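Local coordinates for aminoglycoside-O-phosphotransferase VIII (Streptomyces rimosus, PDB 4H05), which phosphorylates aminoglycoside antibiotics, transferring a phosphate from ATP to the 3'-hydroxyl group and so probably giving its host resistance to them, at residues Leu110-Ala113 against Val114-Gly118; Gly189-Pro193 against Asp194-Leu198; Arg146-Glu150 against Gly151-Leu155; Ala224-Leu227 against Arg228-His232; Val66-Glu70 against Val71-Val75. All coordinates share one frame; numbering follows the deposited sequence. Where two conformers were deposited one is given.

In the fold
Along the chain the contacts come in the order interaction 5, 1, 3, 2, 4. All are local, in series, and none nests in or crosses another. Interaction 5 closes the turn that ends helix 54-71 before strand 78-83; interaction 1 is a run of helix 109-124; interaction 3 caps helix 137-150. Interaction 2 closes the tight loop between strands 184-187 and 196-198, and interaction 4 is the last part of helix 220-230 and the residues that follow it. Interactions 1, 2 and 4 touch one another: Leu-116 packs on Val-196 and Leu-230, and Leu-191 and Pro-193 pack on helix 220-230. Interactions 3 and 5 stand apart, on opposite sides of the chain's centre.

Interaction 1: Leu110-Ala113 against Val114-Gly118; sequences LDVA and VALAG
Leu-116 holds CG beside its own backbone N (chi1 -79°), while Val-112, one turn earlier, has CG1 anti to its backbone N (chi1 176°). These settings bring Val-112 CG1 and Leu-116 CD1 to 4.4 Å, a light apolar touch on one flank of the helix. Closer than the methyls is the carbonyl: Leu-116 CG lies 3.4 Å from Val-112 O. That same oxygen takes the amide of its partner, Leu-116 N to Val-112 O 2.7 Å, with the donor nearly in line with the C=O bond. Round the other flanks the pattern repeats. Val-114 N donates to Leu-110 O at 3.0 Å, and Val-114 CG2 rests 3.4 Å from that Leu-110 O. The Ala-115 N to Asp-111 O bond measures 2.9 Å. Ala-117 N to Ala-113 O is longer, 3.2 Å, but fairly straight at 166°. Four consecutive i to i+4 bonds of this kind define an alpha helix. Its flanks face different parts of the kinase-like fold: Leu-116 packs on Val-196 and Ala-115 on Leu-198, both of strand 196-198; Val-112 meets Ala-100, Trp-104 and Phe-238 in loops; and Leu-110, Val-114 and Ala-117 lie against helix 240-251.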
loop_
_atom_site.group_PDB
_atom_site.type_symbol
_atom_site.label_atom_id
_atom_site.label_comp_id
_atom_site.label_asym_id
_atom_site.label_seq_id
_atom_site.Cartn_x
_atom_site.Cartn_y
_atom_site.Cartn_z
ATOM N N LEU A 110 10.601 -7.791 -16.398
ATOM C CA LEU A 110 11.829 -7.517 -15.646
ATOM C C LEU A 110 11.978 -6.050 -15.393
ATOM O O LEU A 110 12.341 -5.651 -14.303
ATOM C CB LEU A 110 13.072 -8.059 -16.373
ATOM C CG LEU A 110 13.312 -9.569 -16.173
ATOM C CD1 LEU A 110 13.614 -10.264 -17.484
ATOM C CD2 LEU A 110 14.441 -9.835 -15.200
ATOM N N ASP A 111 11.708 -5.222 -16.398
ATOM C CA ASP A 111 11.772 -3.791 -16.187
ATOM C C ASP A 111 10.842 -3.245 -15.054
ATOM O O ASP A 111 11.165 -2.260 -14.415
ATOM C CB ASP A 111 11.437 -3.053 -17.493
ATOM C CG ASP A 111 12.461 -3.331 -18.595
ATOM O OD1 ASP A 111 13.662 -3.486 -18.269
ATOM O OD2 ASP A 111 12.046 -3.414 -19.772
ATOM N N VAL A 112 9.648 -3.801 -14.938
ATOM C CA VAL A 112 8.679 -3.418 -13.873
ATOM C C VAL A 112 9.268 -3.777 -12.523
ATOM O O VAL A 112 9.361 -2.928 -11.601
ATOM C CB VAL A 112 7.314 -4.069 -14.111
ATOM C CG1 VAL A 112 6.370 -3.728 -12.958
ATOM C CG2 VAL A 112 6.744 -3.560 -15.439
ATOM N N ALA A 113 9.796 -4.988 -12.470
ATOM C CA ALA A 113 10.516 -5.486 -11.306
ATOM C C ALA A 113 11.586 -4.536 -10.869
ATOM O O ALA A 113 11.674 -4.236 -9.686
ATOM C CB ALA A 113 11.105 -6.859 -11.591
ATOM N N VAL A 114 12.393 -4.047 -11.827
ATOM C CA VAL A 114 13.486 -3.133 -11.555
ATOM C C VAL A 114 12.997 -1.776 -11.142
ATOM O O VAL A 114 13.587 -1.167 -10.237
ATOM C CB VAL A 114 14.470 -3.012 -12.796
ATOM C CG1 VAL A 114 15.489 -1.928 -12.576
ATOM C CG2 VAL A 114 15.227 -4.366 -13.028
ATOM N N ALA A 115 11.944 -1.293 -11.805
ATOM C CA ALA A 115 11.373 0.027 -11.477
ATOM C C ALA A 115 10.811 -0.048 -10.046
ATOM O O ALA A 115 10.994 0.874 -9.244
ATOM C CB ALA A 115 10.303 0.446 -12.503
ATOM N N LEU A 116 10.216 -1.195 -9.707
ATOM C CA LEU A 116 9.693 -1.378 -8.350
ATOM C C LEU A 116 10.815 -1.225 -7.332
ATOM O O LEU A 116 10.722 -0.412 -6.400
ATOM C CB LEU A 116 8.955 -2.674 -8.180
ATOM C CG LEU A 116 7.523 -2.717 -8.723
ATOM C CD1 LEU A 116 7.023 -4.131 -8.609
ATOM C CD2 LEU A 116 6.510 -1.836 -7.990
ATOM N N ALA A 117 11.905 -1.921 -7.548
ATOM C CA ALA A 117 13.078 -1.797 -6.712
ATOM C C ALA A 117 13.585 -0.355 -6.621
ATOM O O ALA A 117 14.016 0.100 -5.548
ATOM C CB ALA A 117 14.174 -2.725 -7.241
ATOM N N GLY A 118 13.568 0.360 -7.743
ATOM C CA GLY A 118 14.044 1.741 -7.786
ATOM C C GLY A 118 13.189 2.666 -6.950
ATOM O O GLY A 118 13.640 3.625 -6.342
#

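Interaction 2: Gly189-Pro193 against Asp194-Leu198; sequences GDLCP and DNVLL
Asn-195 reaches back across the loop to Asp-190 and binds its backbone carbonyl: Asn-195 ND2 to Asp-190 O is 2.7 Å and nearly straight, 168° at the hydrogen. The donor lies in the carbonyl plane and the acceptor in the amide plane, a geometry that fixes how the amide is turned. Carbon CG of Asn-195, beside its own backbone N (chi1 -71°), aims the group at this oxygen. The Asp-190 carboxylate stands almost upright to the amide, with planes 80° apart, and Asp-190 OD1 is 3.6 Å from Asn-195 ND2. Next along the chain the backbone turns tightly. Asn-195 N donates to Cys-192 O at 2.9 Å from above the carbonyl plane, and Val-196 N makes a weak bond to Pro-193 O. Leu-191, centre of an inverse gamma turn, sends CD1 to within 4.0 Å of Val-196 CG2, on the side filled by helices 109-124 and 220-230. Asp-194, on the exposed side, has little packing around it within the loop; its OD1 is hydrogen-bonded to Ser-101 OG. The sequence and shape are those of the catalytic loop of aminoglycoside phosphotransferases: Asp-190 is the predicted proton acceptor, while Asn-195, next to Asp-210, is a predicted magnesium ligand. Because Asn-195 ND2 is committed to Asp-190 O, the rotation of the amide is fixed, which is consistent with Asn-195 OD1 being the oxygen offered to the metal and with one bond tying the two predicted site residues together.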
loop_
_atom_site.group_PDB
_atom_site.type_symbol
_atom_site.label_atom_id
_atom_site.label_comp_id
_atom_site.label_asym_id
_atom_site.label_seq_id
_atom_site.Cartn_x
_atom_site.Cartn_y
_atom_site.Cartn_z
ATOM N N GLY A 189 4.531 0.602 3.264
ATOM C CA GLY A 189 3.858 -0.282 4.208
ATOM C C GLY A 189 2.783 -1.190 3.663
ATOM O O GLY A 189 2.261 -2.063 4.404
ATOM N N ASP A 190 2.380 -0.930 2.419
ATOM C CA ASP A 190 1.632 -1.904 1.626
ATOM C C ASP A 190 2.133 -1.868 0.161
ATOM O O ASP A 190 1.355 -1.659 -0.794
ATOM C CB ASP A 190 0.135 -1.670 1.747
ATOM C CG ASP A 190 -0.683 -2.800 1.141
ATOM O OD1 ASP A 190 -1.849 -2.600 0.985
ATOM O OD2 ASP A 190 -0.150 -3.854 0.773
ATOM N N LEU A 191 3.438 -2.160 -0.003
ATOM C CA LEU A 191 4.101 -1.984 -1.271
ATOM C C LEU A 191 3.916 -3.231 -2.110
ATOM O O LEU A 191 4.770 -4.109 -2.175
ATOM C CB LEU A 191 5.561 -1.696 -1.111
ATOM C CG LEU A 191 6.411 -1.326 -2.340
ATOM C CD1 LEU A 191 6.035 0.014 -2.885
ATOM C CD2 LEU A 191 7.934 -1.358 -2.057
ATOM N N CYS A 192 2.793 -3.272 -2.772
ATOM C CA CYS A 192 2.414 -4.363 -3.577
ATOM C C CYS A 192 2.301 -3.748 -4.966
ATOM O O CYS A 192 2.075 -2.552 -5.112
ATOM C CB CYS A 192 1.114 -4.980 -3.102
ATOM S SG CYS A 192 -0.178 -3.816 -2.670
ATOM N N PRO A 193 2.393 -4.568 -5.997
ATOM C CA PRO A 193 2.381 -4.053 -7.357
ATOM C C PRO A 193 1.065 -3.310 -7.694
ATOM O O PRO A 193 1.020 -2.445 -8.536
ATOM C CB PRO A 193 2.596 -5.316 -8.187
ATOM C CG PRO A 193 3.263 -6.279 -7.232
ATOM C CD PRO A 193 2.500 -6.028 -5.981
ATOM N N ASP A 194 0.030 -3.641 -6.984
ATOM C CA ASP A 194 -1.199 -2.940 -7.030
ATOM C C ASP A 194 -1.111 -1.479 -6.735
ATOM O O ASP A 194 -1.795 -0.753 -7.313
ATOM C CB ASP A 194 -2.219 -3.614 -6.080
ATOM C CG ASP A 194 -3.200 -4.436 -6.845
ATOM O OD1 ASP A 194 -3.688 -3.891 -7.859
ATOM O OD2 ASP A 194 -3.426 -5.620 -6.522
ATOM N N ASN A 195 -0.236 -1.051 -5.857
ATOM C CA ASN A 195 -0.157 0.327 -5.428
ATOM C C ASN A 195 0.906 1.159 -6.121
ATOM O O ASN A 195 1.287 2.288 -5.661
ATOM C CB ASN A 195 0.117 0.188 -3.929
ATOM C CG ASN A 195 -1.087 -0.320 -3.233
ATOM O OD1 ASN A 195 -2.161 -0.047 -3.752
ATOM N ND2 ASN A 195 -0.953 -1.026 -2.086
ATOM N N VAL A 196 1.448 0.595 -7.207
ATOM C CA VAL A 196 2.476 1.279 -8.022
ATOM C C VAL A 196 2.050 1.271 -9.490
ATOM O O VAL A 196 1.710 0.224 -10.088
ATOM C CB VAL A 196 3.836 0.602 -7.911
ATOM C CG1 VAL A 196 4.908 1.402 -8.638
ATOM C CG2 VAL A 196 4.228 0.421 -6.457
ATOM N N LEU A 197 1.988 2.461 -10.039
ATOM C CA LEU A 197 1.577 2.605 -11.398
ATOM C C LEU A 197 2.795 3.086 -12.175
ATOM O O LEU A 197 3.705 3.716 -11.624
ATOM C CB LEU A 197 0.440 3.613 -11.493
ATOM C CG LEU A 197 -0.983 3.087 -11.202
ATOM C CD1 LEU A 197 -1.377 3.647 -9.888
ATOM C CD2 LEU A 197 -2.062 3.481 -12.174
ATOM N N LEU A 198 2.821 2.751 -13.439
ATOM C CA LEU A 198 3.934 3.070 -14.237
ATOM C C LEU A 198 3.605 3.374 -15.714
ATOM O O LEU A 198 2.550 3.023 -16.270
ATOM C CB LEU A 198 5.005 1.977 -14.126
ATOM C CG LEU A 198 5.204 0.704 -13.338
ATOM C CD1 LEU A 198 6.615 0.665 -12.755
ATOM C CD2 LEU A 198 4.079 0.294 -12.382
#

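Interaction 3: Arg146-Glu150 against Gly151-Leu155; sequences RAVAE and GSVDL
A Schellman motif ends helix 137-150, joining Ala-147 and Val-148 of its last turn to Gly-151, Ser-152 and Val-153 beyond it. Two amides of the departing chain turn back to the helix. Ser-152 N donates to Ala-147 O at 3.1 Å, spanning five residues, and inside that loop Gly-151 N donates to Val-148 O at 2.7 Å. The outer donor is tilted from its carbonyl plane, whereas the inner one stands well above its own. Gly-151 makes the reversal with a positive phi of 57°, a conformation that glycine adopts readily. Past it, Val-153 folds back against the last turn. With CG1 anti to the backbone N (chi1 -175°), CG2 lies beside that N, and it is CG2 that meets the helix. Val-153 CG2 sits 3.7 Å from Ala-147 CB and 4.0 Å from Val-148 CG2; it also lies only 3.5 Å from Val-148 N, pressed against the helix backbone. Val-148 and Val-153 run side by side and point the same way, while on a further side Val-148 meets Glu-168 and Leu-171 of helix 167-177. The outer surface is lighter and more polar: Ser-152 OG rests 3.3 Å from Ala-147 CB, and Ser-152 CB lies 4.1 Å from Glu-150 CB. The contact is far from the predicted catalytic and metal residues. Paired backbone bonds over a left-handed glycine, with an apolar residue just beyond it packed on the last turn, are characteristic of a Schellman C-cap.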
loop_
_atom_site.group_PDB
_atom_site.type_symbol
_atom_site.label_atom_id
_atom_site.label_comp_id
_atom_site.label_asym_id
_atom_site.label_seq_id
_atom_site.Cartn_x
_atom_site.Cartn_y
_atom_site.Cartn_z
ATOM N N ARG A 146 -4.935 -5.419 18.673
ATOM C CA ARG A 146 -6.318 -4.903 18.626
ATOM C C ARG A 146 -7.133 -5.554 17.486
ATOM O O ARG A 146 -8.336 -5.794 17.673
ATOM C CB ARG A 146 -6.415 -3.357 18.545
ATOM C CG ARG A 146 -6.053 -2.596 19.829
ATOM C CD ARG A 146 -5.926 -1.073 19.587
ATOM N NE ARG A 146 -5.821 -0.217 20.793
ATOM C CZ ARG A 146 -4.718 -0.018 21.535
ATOM N NH1 ARG A 146 -3.565 -0.630 21.262
ATOM N NH2 ARG A 146 -4.777 0.802 22.577
ATOM N N ALA A 147 -6.523 -5.853 16.336
ATOM C CA ALA A 147 -7.322 -6.431 15.238
ATOM C C ALA A 147 -7.782 -7.811 15.693
ATOM O O ALA A 147 -8.945 -8.138 15.575
ATOM C CB ALA A 147 -6.553 -6.518 13.932
ATOM N N VAL A 148 -6.866 -8.600 16.242
ATOM C CA VAL A 148 -7.209 -9.920 16.710
ATOM C C VAL A 148 -8.383 -9.785 17.647
ATOM O O VAL A 148 -9.421 -10.394 17.429
ATOM C CB VAL A 148 -6.098 -10.586 17.518
ATOM C CG1 VAL A 148 -6.663 -11.823 18.220
ATOM C CG2 VAL A 148 -4.951 -10.971 16.598
ATOM N N ALA A 149 -8.233 -8.943 18.665
ATOM C CA ALA A 149 -9.227 -8.853 19.723
ATOM C C ALA A 149 -10.514 -8.324 19.161
ATOM O O ALA A 149 -11.554 -8.639 19.695
ATOM C CB ALA A 149 -8.731 -7.986 20.881
ATOM N N GLU A 150 -10.445 -7.543 18.082
ATOM C CA GLU A 150 -11.634 -7.121 17.327
ATOM C C GLU A 150 -12.230 -8.187 16.409
ATOM O O GLU A 150 -13.286 -7.958 15.794
ATOM C CB GLU A 150 -11.330 -5.886 16.424
ATOM C CG GLU A 150 -12.034 -4.608 16.822
ATOM C CD GLU A 150 -11.176 -3.771 17.757
ATOM O OE1 GLU A 150 -10.627 -2.714 17.317
ATOM O OE2 GLU A 150 -11.032 -4.189 18.930
ATOM N N GLY A 151 -11.543 -9.286 16.196
ATOM C CA GLY A 151 -11.995 -10.198 15.163
ATOM C C GLY A 151 -12.085 -9.510 13.802
ATOM O O GLY A 151 -12.895 -9.887 12.959
ATOM N N SER A 152 -11.247 -8.483 13.588
ATOM C CA SER A 152 -11.062 -7.862 12.278
ATOM C C SER A 152 -9.947 -8.565 11.508
ATOM O O SER A 152 -9.648 -8.183 10.394
ATOM C CB SER A 152 -10.775 -6.336 12.395
ATOM O OG SER A 152 -9.392 -6.004 12.295
ATOM N N VAL A 153 -9.324 -9.596 12.066
ATOM C CA VAL A 153 -8.342 -10.359 11.282
ATOM C C VAL A 153 -9.020 -11.417 10.418
ATOM O O VAL A 153 -9.695 -12.303 10.924
ATOM C CB VAL A 153 -7.293 -11.084 12.137
ATOM C CG1 VAL A 153 -6.267 -11.720 11.230
ATOM C CG2 VAL A 153 -6.641 -10.127 13.118
ATOM N N ASP A 154 -8.778 -11.334 9.113
ATOM C CA ASP A 154 -9.271 -12.319 8.149
ATOM C C ASP A 154 -8.536 -13.641 8.218
ATOM O O ASP A 154 -7.545 -13.865 7.491
ATOM C CB ASP A 154 -9.151 -11.794 6.723
ATOM C CG ASP A 154 -9.969 -12.605 5.771
ATOM O OD1 ASP A 154 -11.096 -12.169 5.469
ATOM O OD2 ASP A 154 -9.523 -13.705 5.379
ATOM N N LEU A 155 -9.050 -14.512 9.075
ATOM C CA LEU A 155 -8.422 -15.794 9.390
ATOM C C LEU A 155 -8.687 -16.792 8.254
ATOM O O LEU A 155 -7.941 -17.744 8.057
ATOM C CB LEU A 155 -8.959 -16.347 10.738
ATOM C CG LEU A 155 -8.761 -15.554 12.060
ATOM C CD1 LEU A 155 -9.505 -16.200 13.276
ATOM C CD2 LEU A 155 -7.275 -15.341 12.321
#

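Interaction 4: Ala224-Leu227 against Arg228-His232; sequences ALVL and RELAH
Leu-225 CB lies over one face of the Arg-228 guanidinium, and the Glu-229 carboxylate comes to its edge, close to the guanidinium plane. Leu-225 and Arg-228 run side by side in the same direction, one turn apart on alpha helix 220-230, and Leu-225 CD2 approaches Arg-228 NH2 to 3.9 Å. Bends at chi2 and chi3 fold the arginine chain back along the helix instead of letting it extend. At the edge, Arg-228 NH1 forms a salt bridge with Glu-229 OE2 at 3.0 Å, 157° at the hydrogen. The oxygen is only 11° out of the guanidinium plane, while NH1 comes to its anti side from somewhat out of the carboxylate plane. Arg-228 NH2 makes a salt bridge to Asp-270 of helix 260-270, its strongest polar partner, so two carboxylates probably fix the group's rotation and steady its positive charge. On another flank the helix is apolar: Val-226 CG1 and Leu-230 CD1 meet at 3.7 Å, side by side, and Leu-230 goes on to Phe-246. Leu-225 also touches Asp-190, the predicted proton acceptor, and Val-226 touches Leu-191, so this part of the helix is packed against the catalytic loop. Regular i to i+4 bonds carry the backbone: Arg-228 N to Ala-224 O is 2.9 Å, while near the helix end Ala-231 N to Leu-227 O is 3.1 Å and more bent. Between them, Leu-230 N reaches Val-226 O at 2.9 Å and 173°, and Leu-230 CG lies 3.4 Å from that same Val-226 O.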
loop_
_atom_site.group_PDB
_atom_site.type_symbol
_atom_site.label_atom_id
_atom_site.label_comp_id
_atom_site.label_asym_id
_atom_site.label_seq_id
_atom_site.Cartn_x
_atom_site.Cartn_y
_atom_site.Cartn_z
ATOM N N ALA A 224 9.220 -7.363 2.108
ATOM C CA ALA A 224 8.468 -8.571 2.351
ATOM C C ALA A 224 7.313 -8.617 1.394
ATOM O O ALA A 224 7.068 -9.645 0.742
ATOM C CB ALA A 224 7.979 -8.646 3.819
ATOM N N LEU A 225 6.585 -7.494 1.270
ATOM C CA LEU A 225 5.336 -7.586 0.564
ATOM C C LEU A 225 5.588 -7.529 -0.902
ATOM O O LEU A 225 4.954 -8.184 -1.637
ATOM C CB LEU A 225 4.340 -6.478 0.929
ATOM C CG LEU A 225 3.993 -6.152 2.391
ATOM C CD1 LEU A 225 2.610 -5.503 2.470
ATOM C CD2 LEU A 225 4.216 -7.266 3.390
ATOM N N VAL A 226 6.474 -6.676 -1.346
ATOM C CA VAL A 226 6.796 -6.678 -2.740
ATOM C C VAL A 226 7.281 -8.033 -3.167
ATOM O O VAL A 226 6.947 -8.456 -4.284
ATOM C CB VAL A 226 7.870 -5.615 -3.126
ATOM C CG1 VAL A 226 8.988 -6.275 -3.883
ATOM C CG2 VAL A 226 7.213 -4.657 -4.026
ATOM N N LEU A 227 8.108 -8.710 -2.337
ATOM C CA LEU A 227 8.698 -10.021 -2.792
ATOM C C LEU A 227 7.692 -11.143 -2.716
ATOM O O LEU A 227 7.717 -12.074 -3.512
ATOM C CB LEU A 227 9.965 -10.387 -2.028
ATOM C CG LEU A 227 11.164 -9.489 -2.334
ATOM C CD1 LEU A 227 12.104 -9.576 -1.155
ATOM C CD2 LEU A 227 11.916 -9.811 -3.664
ATOM N N ARG A 228 6.748 -11.046 -1.781
ATOM C CA ARG A 228 5.681 -12.025 -1.722
ATOM C C ARG A 228 4.844 -11.934 -2.977
ATOM O O ARG A 228 4.346 -12.947 -3.435
ATOM C CB ARG A 228 4.792 -11.809 -0.483
ATOM C CG ARG A 228 3.545 -12.687 -0.425
ATOM C CD ARG A 228 2.308 -11.757 -0.515
ATOM N NE ARG A 228 2.025 -11.182 0.768
ATOM C CZ ARG A 228 1.464 -9.994 1.071
ATOM N NH1 ARG A 228 1.011 -9.070 0.197
ATOM N NH2 ARG A 228 1.342 -9.742 2.377
ATOM N N GLU A 229 4.627 -10.730 -3.512
ATOM C CA GLU A 229 3.852 -10.576 -4.759
ATOM C C GLU A 229 4.719 -10.942 -5.992
ATOM O O GLU A 229 4.324 -11.769 -6.764
ATOM C CB GLU A 229 3.297 -9.193 -4.884
ATOM C CG GLU A 229 2.268 -8.842 -3.818
ATOM C CD GLU A 229 1.189 -9.903 -3.691
ATOM O OE1 GLU A 229 0.527 -10.280 -4.698
ATOM O OE2 GLU A 229 0.954 -10.351 -2.569
ATOM N N LEU A 230 5.922 -10.404 -6.112
ATOM C CA LEU A 230 6.822 -10.729 -7.220
ATOM C C LEU A 230 7.095 -12.228 -7.426
ATOM O O LEU A 230 7.564 -12.594 -8.505
ATOM C CB LEU A 230 8.209 -10.013 -7.093
ATOM C CG LEU A 230 8.204 -8.524 -7.434
ATOM C CD1 LEU A 230 9.555 -7.879 -7.193
ATOM C CD2 LEU A 230 7.723 -8.256 -8.849
ATOM N N ALA A 231 6.931 -13.043 -6.380
ATOM C CA ALA A 231 7.115 -14.526 -6.461
ATOM C C ALA A 231 6.129 -15.200 -7.418
ATOM O O ALA A 231 6.432 -16.244 -7.985
ATOM C CB ALA A 231 6.987 -15.159 -5.080
ATOM N N HIS A 232 4.943 -14.628 -7.538
ATOM C CA HIS A 232 3.901 -15.087 -8.465
ATOM C C HIS A 232 4.269 -14.914 -9.926
ATOM O O HIS A 232 5.030 -14.034 -10.299
ATOM C CB HIS A 232 2.628 -14.334 -8.223
ATOM C CG HIS A 232 1.973 -14.677 -6.946
ATOM N ND1 HIS A 232 1.088 -15.678 -6.844
ATOM C CD2 HIS A 232 2.095 -14.125 -5.683
ATOM C CE1 HIS A 232 0.667 -15.769 -5.572
ATOM N NE2 HIS A 232 1.289 -14.823 -4.865
#

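Interaction 5: Val66-Glu70 against Val71-Val75; sequences VWLAE and VGIPV
Val-71 lays both its methyls over one face of the Trp-67 indole. Val-71 CG2, turned between its own backbone N and carbonyl carbon, stands 4.0 Å from the centroid of the Trp-67 six-membered ring and just 6° off the normal, a CH-pi contact. The other methyl, Val-71 CG1, is offset toward the rim, 3.8 Å from Trp-67 CE2. Beside this pair, Leu-68 CD1 approaches Ile-73 CG1 to 4.1 Å, and Val-75 comes back to the helix, its CG1 3.9 Å from Ala-69 CB. Helix 54-71 ends here in a Schellman motif, which turns the chain back toward its last turn. Ile-73 N donates to Leu-68 O at 3.0 Å, and Gly-72 N to Ala-69 O at 3.2 Å, from well above the carbonyl plane. Gly-72 takes a positive phi of 100°. Leu-68 O also receives a weak bond from Gly-72 N. Ile-73 packs on Leu-208 and Pro-74 on Val-205, both of strand 205-208, and the Pro-74 backbone bonds with that of Leu-208. At the polar edge one water bridges helix and loop, donating to Ala-69 O at 3.0 Å and to Ile-73 O at 2.6 Å.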
loop_
_atom_site.group_PDB
_atom_site.type_symbol
_atom_site.label_atom_id
_atom_site.label_comp_id
_atom_site.label_asym_id
_atom_site.label_seq_id
_atom_site.Cartn_x
_atom_site.Cartn_y
_atom_site.Cartn_z
ATOM N N VAL A 66 0.678 14.400 0.759
ATOM C CA VAL A 66 1.163 15.757 0.634
ATOM C C VAL A 66 2.609 15.809 1.031
ATOM O O VAL A 66 3.424 16.495 0.416
ATOM C CB VAL A 66 0.325 16.677 1.596
ATOM C CG1 VAL A 66 0.999 17.998 1.762
ATOM C CG2 VAL A 66 -1.136 16.912 1.116
ATOM N N TRP A 67 2.957 15.092 2.108
ATOM C CA TRP A 67 4.338 15.106 2.518
ATOM C C TRP A 67 5.210 14.378 1.527
ATOM O O TRP A 67 6.252 14.902 1.108
ATOM C CB TRP A 67 4.483 14.571 3.911
ATOM C CG TRP A 67 5.865 14.433 4.343
ATOM C CD1 TRP A 67 6.677 15.420 4.901
ATOM C CD2 TRP A 67 6.691 13.244 4.255
ATOM N NE1 TRP A 67 7.885 14.918 5.235
ATOM C CE2 TRP A 67 7.995 13.620 4.832
ATOM C CE3 TRP A 67 6.501 11.959 3.784
ATOM C CZ2 TRP A 67 9.063 12.729 4.908
ATOM C CZ3 TRP A 67 7.555 11.052 3.908
ATOM C CH2 TRP A 67 8.834 11.445 4.434
ATOM N N LEU A 68 4.751 13.228 1.060
ATOM C CA LEU A 68 5.453 12.548 -0.002
ATOM C C LEU A 68 5.751 13.370 -1.296
ATOM O O LEU A 68 6.824 13.277 -1.918
ATOM C CB LEU A 68 4.713 11.275 -0.327
ATOM C CG LEU A 68 5.080 9.882 0.204
ATOM C CD1 LEU A 68 6.299 9.657 1.078
ATOM C CD2 LEU A 68 3.846 9.110 0.653
ATOM N N ALA A 69 4.812 14.141 -1.725
ATOM C CA ALA A 69 4.998 15.014 -2.888
ATOM C C ALA A 69 6.058 16.002 -2.525
ATOM O O ALA A 69 6.886 16.301 -3.332
ATOM C CB ALA A 69 3.695 15.783 -3.263
ATOM N N GLU A 70 6.061 16.535 -1.300
ATOM C CA GLU A 70 7.017 17.591 -1.083
ATOM C C GLU A 70 8.372 16.948 -1.065
ATOM O O GLU A 70 9.288 17.497 -1.627
ATOM C CB GLU A 70 6.712 18.511 0.106
ATOM C CG GLU A 70 7.709 18.417 1.257
ATOM C CD GLU A 70 8.818 19.436 1.211
ATOM O OE1 GLU A 70 9.742 19.212 2.036
ATOM O OE2 GLU A 70 8.769 20.466 0.450
ATOM N N VAL A 71 8.520 15.757 -0.495
ATOM C CA VAL A 71 9.856 15.213 -0.465
ATOM C C VAL A 71 10.348 14.517 -1.739
ATOM O O VAL A 71 11.475 14.043 -1.772
ATOM C CB VAL A 71 10.096 14.360 0.781
ATOM C CG1 VAL A 71 9.873 15.305 1.981
ATOM C CG2 VAL A 71 9.257 13.065 0.719
ATOM N N GLY A 72 9.535 14.517 -2.777
ATOM C CA GLY A 72 9.992 14.102 -4.084
ATOM C C GLY A 72 9.661 12.694 -4.529
ATOM O O GLY A 72 10.135 12.286 -5.601
ATOM N N ILE A 73 8.782 11.987 -3.802
ATOM C CA ILE A 73 8.291 10.653 -4.274
ATOM C C ILE A 73 7.127 10.905 -5.190
ATOM O O ILE A 73 6.327 11.755 -4.892
ATOM C CB ILE A 73 7.807 9.806 -3.077
ATOM C CG1 ILE A 73 8.964 9.588 -2.102
ATOM C CG2 ILE A 73 7.156 8.508 -3.536
ATOM C CD1 ILE A 73 10.103 8.690 -2.655
ATOM N N PRO A 74 6.993 10.157 -6.301
ATOM C CA PRO A 74 5.882 10.413 -7.206
ATOM C C PRO A 74 4.565 9.894 -6.673
ATOM O O PRO A 74 4.433 8.737 -6.462
ATOM C CB PRO A 74 6.264 9.670 -8.446
ATOM C CG PRO A 74 7.146 8.560 -7.984
ATOM C CD PRO A 74 7.862 9.062 -6.758
ATOM N N VAL A 75 3.604 10.764 -6.444
ATOM C CA VAL A 75 2.386 10.456 -5.718
ATOM C C VAL A 75 1.379 11.414 -6.356
ATOM O O VAL A 75 1.720 12.502 -6.726
ATOM C CB VAL A 75 2.755 10.719 -4.241
ATOM C CG1 VAL A 75 2.437 12.110 -3.760
ATOM C CG2 VAL A 75 2.337 9.616 -3.326
HETATM O O HOH W 1 6.595 14.269 -5.534
#